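Local coordinates for agmatinase (Deinococcus radiodurans, PDB 1WOH), which hydrolyses agmatine to putrescine and urea as a manganese-dependent member of the arginase (ureohydrolase) family, at the interface of chains A and B and the interface of chains A and C. Coordinates in Å, arbitrary orientation; residue numbers count along the deposited sequence, not the author numbering. Chains: chain A/B/C, agmatinase.

Contact 1: the interface of chains A and B. Residues chain A 40, 49-50, 90; chain B 40, 42-44, 46, 152.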
ATOM      1  N   ILE A  40      -1.295 -23.119  -0.679  1.00 10.19           N
ATOM      2  CA  ILE A  40      -1.926 -23.510   0.577  1.00 10.84           C
ATOM      3  C   ILE A  40      -1.073 -24.376   1.508  1.00 11.32           C
ATOM      4  O   ILE A  40      -1.515 -24.734   2.608  1.00 12.26           O
ATOM      5  CB  ILE A  40      -3.280 -24.215   0.329  1.00 11.24           C
ATOM      6  CG1 ILE A  40      -3.089 -25.430  -0.581  1.00 10.69           C
ATOM      7  CG2 ILE A  40      -4.264 -23.233  -0.292  1.00 10.77           C
ATOM      8  CD1 ILE A  40      -4.351 -26.260  -0.738  1.00 11.95           C
ATOM      9  N   ARG A  49       0.331 -17.844  -4.804  1.00  9.67           N
ATOM     10  CA  ARG A  49      -0.573 -18.355  -5.836  1.00  9.73           C
ATOM     11  C   ARG A  49      -0.654 -17.346  -6.970  1.00 10.31           C
ATOM     12  O   ARG A  49      -1.047 -17.683  -8.088  1.00 10.86           O
ATOM     13  CB  ARG A  49      -1.977 -18.602  -5.270  1.00 13.55           C
ATOM     14  CG  ARG A  49      -2.661 -17.353  -4.756  1.00 14.69           C
ATOM     15  CD  ARG A  49      -3.411 -17.673  -3.470  1.00 24.89           C
ATOM     16  NE  ARG A  49      -4.738 -18.208  -3.715  1.00 28.69           N
ATOM     17  CZ  ARG A  49      -5.409 -18.973  -2.862  1.00 27.91           C
ATOM     18  NH1 ARG A  49      -4.873 -19.318  -1.695  1.00 28.99           N
ATOM     19  NH2 ARG A  49      -6.632 -19.373  -3.170  1.00 27.87           N
ATOM     20  N   PHE A  50      -0.272 -16.106  -6.677  1.00 10.27           N
ATOM     21  CA  PHE A  50      -0.304 -15.034  -7.669  1.00 10.75           C
ATOM     22  C   PHE A  50       1.050 -14.863  -8.369  1.00  9.70           C
ATOM     23  O   PHE A  50       1.177 -14.043  -9.276  1.00 11.26           O
ATOM     24  CB  PHE A  50      -0.659 -13.697  -7.004  1.00 12.26           C
ATOM     25  CG  PHE A  50      -1.917 -13.730  -6.177  1.00 16.57           C
ATOM     26  CD1 PHE A  50      -3.140 -14.041  -6.752  1.00 17.25           C
ATOM     27  CD2 PHE A  50      -1.873 -13.413  -4.820  1.00 18.88           C
ATOM     28  CE1 PHE A  50      -4.314 -14.036  -5.987  1.00 14.96           C
ATOM     29  CE2 PHE A  50      -3.035 -13.404  -4.049  1.00 20.19           C
ATOM     30  CZ  PHE A  50      -4.259 -13.717  -4.638  1.00 19.37           C
ATOM     31  N   SER A  90      -9.577 -26.999  -5.335  1.00 15.43           N
ATOM     32  CA  SER A  90      -9.460 -26.241  -4.092  1.00 15.14           C
ATOM     33  C   SER A  90      -9.085 -27.337  -3.098  1.00 15.55           C
ATOM     34  O   SER A  90      -9.542 -28.473  -3.237  1.00 16.17           O
ATOM     35  CB  SER A  90     -10.791 -25.590  -3.714  1.00 17.00           C
ATOM     36  OG  SER A  90     -11.043 -24.456  -4.531  1.00 18.56           O
TER
ATOM     37  N   ILE B  40      -7.417 -21.623   3.687  1.00 11.32           N
ATOM     38  CA  ILE B  40      -6.982 -22.386   2.517  1.00 11.02           C
ATOM     39  C   ILE B  40      -8.119 -22.996   1.697  1.00 10.48           C
ATOM     40  O   ILE B  40      -7.871 -23.618   0.666  1.00 11.71           O
ATOM     41  CB  ILE B  40      -5.991 -23.506   2.903  1.00 11.95           C
ATOM     42  CG1 ILE B  40      -6.635 -24.458   3.915  1.00 10.47           C
ATOM     43  CG2 ILE B  40      -4.713 -22.897   3.465  1.00 12.63           C
ATOM     44  CD1 ILE B  40      -5.818 -25.704   4.154  1.00 13.60           C
ATOM     45  N   LEU B  42     -10.795 -21.053   0.580  1.00 13.58           N
ATOM     46  CA  LEU B  42     -11.414 -20.068  -0.303  1.00 13.00           C
ATOM     47  C   LEU B  42     -10.870 -20.225  -1.721  1.00 14.47           C
ATOM     48  O   LEU B  42      -9.792 -20.793  -1.926  1.00 14.23           O
ATOM     49  CB  LEU B  42     -11.222 -18.635   0.232  1.00 14.01           C
ATOM     50  CG  LEU B  42      -9.851 -18.044   0.550  1.00 15.30           C
ATOM     51  CD1 LEU B  42      -9.215 -17.546  -0.731  1.00 14.82           C
ATOM     52  CD2 LEU B  42     -10.011 -16.877   1.543  1.00 16.47           C
ATOM     53  N   GLY B  43     -11.623 -19.729  -2.700  1.00 15.71           N
ATOM     54  CA  GLY B  43     -11.199 -19.885  -4.080  1.00 17.32           C
ATOM     55  C   GLY B  43     -10.632 -18.685  -4.809  1.00 14.96           C
ATOM     56  O   GLY B  43     -10.501 -18.728  -6.035  1.00 18.39           O
ATOM     57  N   PHE B  44     -10.291 -17.619  -4.090  1.00 13.99           N
ATOM     58  CA  PHE B  44      -9.745 -16.438  -4.754  1.00 11.96           C
ATOM     59  C   PHE B  44      -8.567 -15.790  -4.017  1.00 12.12           C
ATOM     60  O   PHE B  44      -7.442 -16.268  -4.116  1.00  9.91           O
ATOM     61  CB  PHE B  44     -10.859 -15.405  -4.977  1.00 13.44           C
ATOM     62  CG  PHE B  44     -10.479 -14.272  -5.898  1.00 14.50           C
ATOM     63  CD1 PHE B  44     -11.202 -13.081  -5.882  1.00 13.36           C
ATOM     64  CD2 PHE B  44      -9.412 -14.392  -6.785  1.00 15.83           C
ATOM     65  CE1 PHE B  44     -10.871 -12.025  -6.728  1.00 15.27           C
ATOM     66  CE2 PHE B  44      -9.073 -13.340  -7.640  1.00 17.23           C
ATOM     67  CZ  PHE B  44      -9.806 -12.154  -7.609  1.00 15.30           C
ATOM     68  N   PRO B  46      -6.521 -14.931  -0.660  1.00 10.12           N
ATOM     69  CA  PRO B  46      -6.323 -15.304   0.744  1.00 11.23           C
ATOM     70  C   PRO B  46      -6.112 -14.077   1.621  1.00 11.51           C
ATOM     71  O   PRO B  46      -5.976 -12.959   1.120  1.00 11.89           O
ATOM     72  CB  PRO B  46      -5.094 -16.205   0.694  1.00 10.94           C
ATOM     73  CG  PRO B  46      -4.306 -15.614  -0.428  1.00 12.94           C
ATOM     74  CD  PRO B  46      -5.362 -15.330  -1.477  1.00 11.30           C
ATOM     75  N   ARG B 152     -17.409 -28.298  -5.436  1.00 20.47           N
ATOM     76  CA  ARG B 152     -16.886 -27.174  -6.193  1.00 21.32           C
ATOM     77  C   ARG B 152     -15.399 -27.433  -6.342  1.00 20.25           C
ATOM     78  O   ARG B 152     -14.742 -27.833  -5.384  1.00 19.82           O
ATOM     79  CB  ARG B 152     -17.095 -25.866  -5.420  1.00 24.97           C
ATOM     80  CG  ARG B 152     -17.009 -24.602  -6.269  1.00 28.29           C
ATOM     81  CD  ARG B 152     -16.580 -23.408  -5.430  1.00 30.76           C
ATOM     82  NE  ARG B 152     -15.178 -23.524  -5.034  1.00 36.38           N
ATOM     83  CZ  ARG B 152     -14.569 -22.730  -4.160  1.00 36.62           C
ATOM     84  NH1 ARG B 152     -13.287 -22.924  -3.876  1.00 37.51           N
ATOM     85  NH2 ARG B 152     -15.237 -21.750  -3.565  1.00 35.60           N
TER
HETATM   86  O   HOH W   1      -7.534 -20.297  -0.432  1.00 17.18           O
HETATM   87  O   HOH W   2      -8.837 -22.721  -3.704  1.00 17.70           O
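A two-fold homodimer interface runs through this patch, where A:Ile40 packs on its own twin B:Ile40 and helps join two subunits of the deposited hexamer. The structure alone does not show whether the pair persists in solution. The two isoleucines cross at about a right angle. The methyl CG2 of A:Ile40 presses on CB of B:Ile40 at 3.6 Å, and the twin contact runs the other way. In both, chi1 (57° and 58°) sets CG1 between backbone N and carbonyl carbon and turns CG2 to the partner. A:Arg49, on the 3-10 helix 48-50, slides past B:Pro46 in the opposite direction. Its CD is 3.6 Å from the proline CD, which also caps one guanidinium face near the rim. A:Phe50 meets the same proline tip to tip, with CZ 3.7 Å from CD. The phenyl face carries CG of A:Arg49 over its centre and so backs the arginine stem. NH1 and NH2 of A:Arg49 both hold water 1, at 3.0 Å from NH2. The water is 2.8 Å from the carbonyl O of B:Leu42. An alanine here would probably leave water 1 without its guanidinium partner, open a gap beside B:Pro46 and uncover the A:Phe50 ring face that CG had packed on. The B:Leu42 carbonyl also binds water 2, which reaches the hydroxyl OG of A:Ser90. That OG accepts from NH1 of the poorly ordered B:Arg152 at 2.8 Å, only 2° out of the guanidinium plane.

Contact 2: the interface of chains A and C. Residues chain A 7-9, 61, 287; chain C 43-44, 243.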
ATOM      1  N   LEU A   7       4.788  -2.623 -25.573  1.00 32.54           N
ATOM      2  CA  LEU A   7       5.596  -2.106 -24.479  1.00 32.66           C
ATOM      3  C   LEU A   7       5.311  -3.113 -23.367  1.00 31.07           C
ATOM      4  O   LEU A   7       4.403  -3.931 -23.499  1.00 31.29           O
ATOM      5  CB  LEU A   7       5.121  -0.713 -24.057  1.00 35.07           C
ATOM      6  CG  LEU A   7       5.506   0.491 -24.921  1.00 35.97           C
ATOM      7  CD1 LEU A   7       7.000   0.737 -24.828  1.00 37.89           C
ATOM      8  CD2 LEU A   7       5.089   0.249 -26.356  1.00 37.46           C
ATOM      9  N   PRO A   8       6.073  -3.073 -22.264  1.00 29.84           N
ATOM     10  CA  PRO A   8       5.848  -4.019 -21.162  1.00 29.49           C
ATOM     11  C   PRO A   8       4.407  -4.089 -20.645  1.00 28.28           C
ATOM     12  O   PRO A   8       3.936  -5.154 -20.247  1.00 27.80           O
ATOM     13  CB  PRO A   8       6.821  -3.534 -20.091  1.00 29.06           C
ATOM     14  CG  PRO A   8       7.956  -2.997 -20.904  1.00 29.48           C
ATOM     15  CD  PRO A   8       7.239  -2.216 -21.986  1.00 29.96           C
ATOM     16  N   TYR A   9       3.708  -2.959 -20.653  1.00 27.43           N
ATOM     17  CA  TYR A   9       2.334  -2.922 -20.161  1.00 26.30           C
ATOM     18  C   TYR A   9       1.281  -3.321 -21.190  1.00 25.45           C
ATOM     19  O   TYR A   9       0.086  -3.313 -20.894  1.00 26.71           O
ATOM     20  CB  TYR A   9       2.003  -1.533 -19.620  1.00 27.28           C
ATOM     21  CG  TYR A   9       2.363  -0.403 -20.556  1.00 30.14           C
ATOM     22  CD1 TYR A   9       3.655   0.117 -20.584  1.00 31.45           C
ATOM     23  CD2 TYR A   9       1.411   0.154 -21.411  1.00 30.81           C
ATOM     24  CE1 TYR A   9       3.991   1.166 -21.435  1.00 32.13           C
ATOM     25  CE2 TYR A   9       1.739   1.205 -22.268  1.00 32.80           C
ATOM     26  CZ  TYR A   9       3.030   1.705 -22.271  1.00 32.16           C
ATOM     27  OH  TYR A   9       3.359   2.752 -23.099  1.00 33.91           O
ATOM     28  N   ARG A  61       9.326  -7.558 -19.502  1.00 21.54           N
ATOM     29  CA  ARG A  61      10.423  -6.605 -19.396  1.00 23.16           C
ATOM     30  C   ARG A  61      11.717  -7.323 -19.771  1.00 23.19           C
ATOM     31  O   ARG A  61      12.790  -6.717 -19.785  1.00 24.27           O
ATOM     32  CB  ARG A  61      10.538  -6.072 -17.965  1.00 27.35           C
ATOM     33  CG  ARG A  61       9.650  -4.881 -17.658  1.00 32.07           C
ATOM     34  CD  ARG A  61      10.355  -3.575 -17.982  1.00 39.99           C
ATOM     35  NE  ARG A  61      10.834  -3.534 -19.359  1.00 47.57           N
ATOM     36  CZ  ARG A  61      11.423  -2.481 -19.919  1.00 50.62           C
ATOM     37  NH1 ARG A  61      11.608  -1.369 -19.219  1.00 51.87           N
ATOM     38  NH2 ARG A  61      11.825  -2.540 -21.183  1.00 52.48           N
ATOM     39  N   LEU A 287      10.004  -8.459 -10.866  1.00 10.03           N
ATOM     40  CA  LEU A 287      10.801  -7.973 -11.985  1.00 11.02           C
ATOM     41  C   LEU A 287      12.175  -8.633 -11.983  1.00 10.40           C
ATOM     42  O   LEU A 287      12.616  -9.165 -13.007  1.00 10.92           O
ATOM     43  CB  LEU A 287      10.928  -6.449 -11.917  1.00 12.19           C
ATOM     44  CG  LEU A 287       9.642  -5.743 -12.366  1.00 10.98           C
ATOM     45  CD1 LEU A 287       9.703  -4.254 -12.058  1.00 10.46           C
ATOM     46  CD2 LEU A 287       9.451  -5.980 -13.865  1.00 13.50           C
TER
ATOM     47  N   GLY C  43       8.682   4.083 -21.022  1.00 17.75           N
ATOM     48  CA  GLY C  43       7.957   2.976 -21.609  1.00 19.52           C
ATOM     49  C   GLY C  43       7.362   1.937 -20.681  1.00 19.52           C
ATOM     50  O   GLY C  43       6.859   0.928 -21.164  1.00 20.85           O
ATOM     51  N   PHE C  44       7.394   2.161 -19.371  1.00 16.48           N
ATOM     52  CA  PHE C  44       6.841   1.157 -18.469  1.00 15.57           C
ATOM     53  C   PHE C  44       5.894   1.694 -17.392  1.00 15.17           C
ATOM     54  O   PHE C  44       4.707   1.880 -17.649  1.00 15.46           O
ATOM     55  CB  PHE C  44       7.986   0.369 -17.815  1.00 14.12           C
ATOM     56  CG  PHE C  44       7.541  -0.859 -17.067  1.00 16.06           C
ATOM     57  CD1 PHE C  44       8.393  -1.456 -16.138  1.00 17.78           C
ATOM     58  CD2 PHE C  44       6.287  -1.421 -17.282  1.00 16.43           C
ATOM     59  CE1 PHE C  44       7.997  -2.598 -15.432  1.00 19.51           C
ATOM     60  CE2 PHE C  44       5.879  -2.563 -16.579  1.00 19.29           C
ATOM     61  CZ  PHE C  44       6.734  -3.149 -15.655  1.00 18.86           C
ATOM     62  N   SER C 243      11.885   1.135 -14.178  1.00 15.17           N
ATOM     63  CA  SER C 243      12.488  -0.126 -14.597  1.00 16.98           C
ATOM     64  C   SER C 243      13.787  -0.438 -13.873  1.00 18.10           C
ATOM     65  O   SER C 243      14.873  -0.217 -14.411  1.00 20.01           O
ATOM     66  CB  SER C 243      12.739  -0.081 -16.104  1.00 19.96           C
ATOM     67  OG  SER C 243      11.580   0.362 -16.788  1.00 22.98           O
TER
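Loop 7-9 near the N-terminus of chain A, the loop holding A:Arg61 and helix 284-302 meet two loops of chain C, with C:Phe44 inserted among A:Pro8, A:Arg61 and A:Leu287. C:Phe44 carries much of the contact. Its CG is anti to the backbone N (chi1 -169°), which carries the ring away from its own loop into chain A. A:Arg61 and A:Pro8 lie over the same side of the ring. CD of A:Arg61 sits above the rim, 3.4 Å from CD1 of C:Phe44. CB of A:Pro8 comes down near the other ortho carbon, 3.6 Å from CD2. CD2 of A:Leu287 passes the ring by CE1 at 4.0 Å. The arginine stem crosses the phenylalanine obliquely, bent at chi2 and chi3, and its guanidinium is turned 71° from the ring. That bend brings NH1 toward C:Ser243, where it gives a weak hydrogen bond to OG at 3.0 Å. The OG lies in plane at the edge of the guanidinium and also at the edge of the C:Phe44 ring. CG of A:Pro8 lies over one guanidinium face, toward its rim, so the proline touches both arginine and phenylalanine. C:Gly43 fits against A:Leu7, A:Pro8 and the edge of the A:Tyr9 ring; CD of A:Pro8 is 3.3 Å from its carbonyl O. This mainly apolar socket helps hold chains A and C together in the deposited hexamer, probably as part of the native assembly.

Contact 3: the interface of chains A and B. Residues chain A 89-90, 92, 95, 99; chain B 152-155.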
ATOM      1  N   PRO A  89      -7.397 -27.953  -8.037  1.00 13.76           N
ATOM      2  CA  PRO A  89      -8.695 -28.019  -7.365  1.00 14.71           C
ATOM      3  C   PRO A  89      -8.530 -27.134  -6.137  1.00 15.48           C
ATOM      4  O   PRO A  89      -7.461 -26.562  -5.934  1.00 15.41           O
ATOM      5  CB  PRO A  89      -8.790 -29.479  -6.967  1.00 15.63           C
ATOM      6  CG  PRO A  89      -7.368 -29.789  -6.577  1.00 15.15           C
ATOM      7  CD  PRO A  89      -6.572 -29.132  -7.708  1.00 12.39           C
ATOM      8  N   SER A  90      -9.577 -26.999  -5.335  1.00 15.43           N
ATOM      9  CA  SER A  90      -9.460 -26.241  -4.092  1.00 15.14           C
ATOM     10  C   SER A  90      -9.085 -27.337  -3.098  1.00 15.55           C
ATOM     11  O   SER A  90      -9.542 -28.473  -3.237  1.00 16.17           O
ATOM     12  CB  SER A  90     -10.791 -25.590  -3.714  1.00 17.00           C
ATOM     13  OG  SER A  90     -11.043 -24.456  -4.531  1.00 18.56           O
ATOM     14  N   GLU A  92      -7.710 -30.454  -1.492  1.00 14.15           N
ATOM     15  CA  GLU A  92      -7.321 -31.701  -2.161  1.00 14.39           C
ATOM     16  C   GLU A  92      -5.852 -31.708  -2.593  1.00 13.46           C
ATOM     17  O   GLU A  92      -5.545 -31.860  -3.778  1.00 14.57           O
ATOM     18  CB  GLU A  92      -8.200 -31.907  -3.395  1.00 14.08           C
ATOM     19  CG  GLU A  92      -9.696 -31.807  -3.135  1.00 18.27           C
ATOM     20  CD  GLU A  92     -10.202 -32.871  -2.182  1.00 18.43           C
ATOM     21  OE1 GLU A  92      -9.793 -34.040  -2.326  1.00 20.00           O
ATOM     22  OE2 GLU A  92     -11.023 -32.540  -1.297  1.00 22.12           O
ATOM     23  N   LEU A  95      -4.655 -34.613  -4.942  1.00 17.32           N
ATOM     24  CA  LEU A  95      -5.164 -34.485  -6.307  1.00 17.88           C
ATOM     25  C   LEU A  95      -4.359 -33.402  -7.021  1.00 16.98           C
ATOM     26  O   LEU A  95      -3.984 -33.548  -8.187  1.00 14.93           O
ATOM     27  CB  LEU A  95      -6.649 -34.100  -6.302  1.00 17.53           C
ATOM     28  CG  LEU A  95      -7.261 -33.743  -7.663  1.00 17.86           C
ATOM     29  CD1 LEU A  95      -7.098 -34.909  -8.638  1.00 18.74           C
ATOM     30  CD2 LEU A  95      -8.732 -33.391  -7.488  1.00 17.97           C
ATOM     31  N   ARG A  99      -2.100 -33.758 -10.522  1.00 15.58           N
ATOM     32  CA  ARG A  99      -2.285 -32.917 -11.697  1.00 14.10           C
ATOM     33  C   ARG A  99      -1.005 -32.183 -12.078  1.00 13.95           C
ATOM     34  O   ARG A  99      -0.714 -32.009 -13.264  1.00 14.34           O
ATOM     35  CB  ARG A  99      -3.420 -31.926 -11.472  1.00 17.33           C
ATOM     36  CG  ARG A  99      -4.776 -32.599 -11.488  1.00 19.14           C
ATOM     37  CD  ARG A  99      -5.887 -31.600 -11.656  1.00 20.05           C
ATOM     38  NE  ARG A  99      -7.196 -32.226 -11.503  1.00 20.58           N
ATOM     39  CZ  ARG A  99      -8.298 -31.551 -11.201  1.00 20.65           C
ATOM     40  NH1 ARG A  99      -8.235 -30.238 -11.023  1.00 19.26           N
ATOM     41  NH2 ARG A  99      -9.452 -32.184 -11.061  1.00 19.21           N
TER
ATOM     42  N   ARG B 152     -17.409 -28.298  -5.436  1.00 20.47           N
ATOM     43  CA  ARG B 152     -16.886 -27.174  -6.193  1.00 21.32           C
ATOM     44  C   ARG B 152     -15.399 -27.433  -6.342  1.00 20.25           C
ATOM     45  O   ARG B 152     -14.742 -27.833  -5.384  1.00 19.82           O
ATOM     46  CB  ARG B 152     -17.095 -25.866  -5.420  1.00 24.97           C
ATOM     47  CG  ARG B 152     -17.009 -24.602  -6.269  1.00 28.29           C
ATOM     48  CD  ARG B 152     -16.580 -23.408  -5.430  1.00 30.76           C
ATOM     49  NE  ARG B 152     -15.178 -23.524  -5.034  1.00 36.38           N
ATOM     50  CZ  ARG B 152     -14.569 -22.730  -4.160  1.00 36.62           C
ATOM     51  NH1 ARG B 152     -13.287 -22.924  -3.876  1.00 37.51           N
ATOM     52  NH2 ARG B 152     -15.237 -21.750  -3.565  1.00 35.60           N
ATOM     53  N   ASN B 153     -14.875 -27.221  -7.542  1.00 19.64           N
ATOM     54  CA  ASN B 153     -13.456 -27.418  -7.799  1.00 17.79           C
ATOM     55  C   ASN B 153     -12.896 -28.696  -7.187  1.00 17.51           C
ATOM     56  O   ASN B 153     -11.833 -28.708  -6.560  1.00 15.88           O
ATOM     57  CB  ASN B 153     -12.679 -26.194  -7.313  1.00 17.29           C
ATOM     58  CG  ASN B 153     -13.165 -24.913  -7.966  1.00 18.98           C
ATOM     59  OD1 ASN B 153     -13.975 -24.179  -7.400  1.00 19.05           O
ATOM     60  ND2 ASN B 153     -12.695 -24.657  -9.181  1.00 15.90           N
ATOM     61  N   ASP B 154     -13.641 -29.778  -7.382  1.00 17.13           N
ATOM     62  CA  ASP B 154     -13.249 -31.096  -6.919  1.00 17.54           C
ATOM     63  C   ASP B 154     -13.096 -31.306  -5.418  1.00 17.15           C
ATOM     64  O   ASP B 154     -12.352 -32.182  -4.987  1.00 16.53           O
ATOM     65  CB  ASP B 154     -11.973 -31.522  -7.649  1.00 20.08           C
ATOM     66  CG  ASP B 154     -12.246 -31.920  -9.086  1.00 23.94           C
ATOM     67  OD1 ASP B 154     -12.814 -33.012  -9.297  1.00 27.04           O
ATOM     68  OD2 ASP B 154     -11.913 -31.142 -10.002  1.00 24.74           O
ATOM     69  N   THR B 155     -13.811 -30.519  -4.622  1.00 16.44           N
ATOM     70  CA  THR B 155     -13.748 -30.685  -3.176  1.00 16.47           C
ATOM     71  C   THR B 155     -15.111 -30.440  -2.536  1.00 16.06           C
ATOM     72  O   THR B 155     -15.938 -29.707  -3.074  1.00 18.18           O
ATOM     73  CB  THR B 155     -12.713 -29.732  -2.527  1.00 15.67           C
ATOM     74  OG1 THR B 155     -12.601 -30.035  -1.129  1.00 16.33           O
ATOM     75  CG2 THR B 155     -13.139 -28.286  -2.686  1.00 13.95           C
TER
HETATM   76  O   HOH W   3     -10.380 -29.108 -10.014  1.00 19.80           O
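B:Asp154 is wedged against A:Pro89, A:Leu95 and A:Arg99 by the tight loop 152-155 of chain B, which turns through left-handed backbone angles at B:Asn153 and B:Asp154. The tightly packed part is this loop against chain A. CD2 of A:Leu95 packs on CB of B:Asp154 at 3.7 Å and lies over one guanidinium face toward the rim, which probably restrains the tilt of the A:Arg99 group. The backbone N of A:Ser90 donates to the carbonyl O of B:Asn153 at 3.1 Å. CG2 of B:Thr155 rests on CB of A:Ser90 at 3.7 Å. The hydroxyl OG1 of B:Thr155 gives a hydrogen bond to OE2 of A:Glu92 at 3.0 Å, using the anti lone pair of the carboxylate. Within chain B, OD1 of B:Asn153 takes a hydrogen bond from NE of B:Arg152 at 2.7 Å, 37° out of the guanidinium plane. This bent bond may help steer the poorly ordered arginine toward A:Ser90. The looser side is the guanidinium tip and the OD2 end, where water 3 sits. There the extended A:Arg99, on helix 93-108, forms a salt bridge from NH2 to OD2 of B:Asp154 at 2.9 Å. The bond is fairly straight (162° at H) and meets the oxygen from above the carboxylate plane, 71° out of it. Water 3 joins the same OD2 to NH1 of A:Arg99, so direct and water-mediated links grip one oxygen. The site adds polar and charged links to the two-fold pairing of chains A and B.

Contacts 1 and 3 belong to the same two-fold interface of chains A and B. Their C-alpha centres are about 10 Å apart, and they share A:Ser90 and B:Arg152. Together they form a continuous stretch, apolar and water-bridged in one part and more charged in the other. Contact 2 lies on another surface of chain A, about 29 Å from contact 1 and 35 Å from contact 3. Residue 44, with its loop neighbours, lines contact 1 from chain B and contact 2 from chain C, so one loop can take part in both interfaces. Two different interfaces per subunit could together build the deposited hexamer.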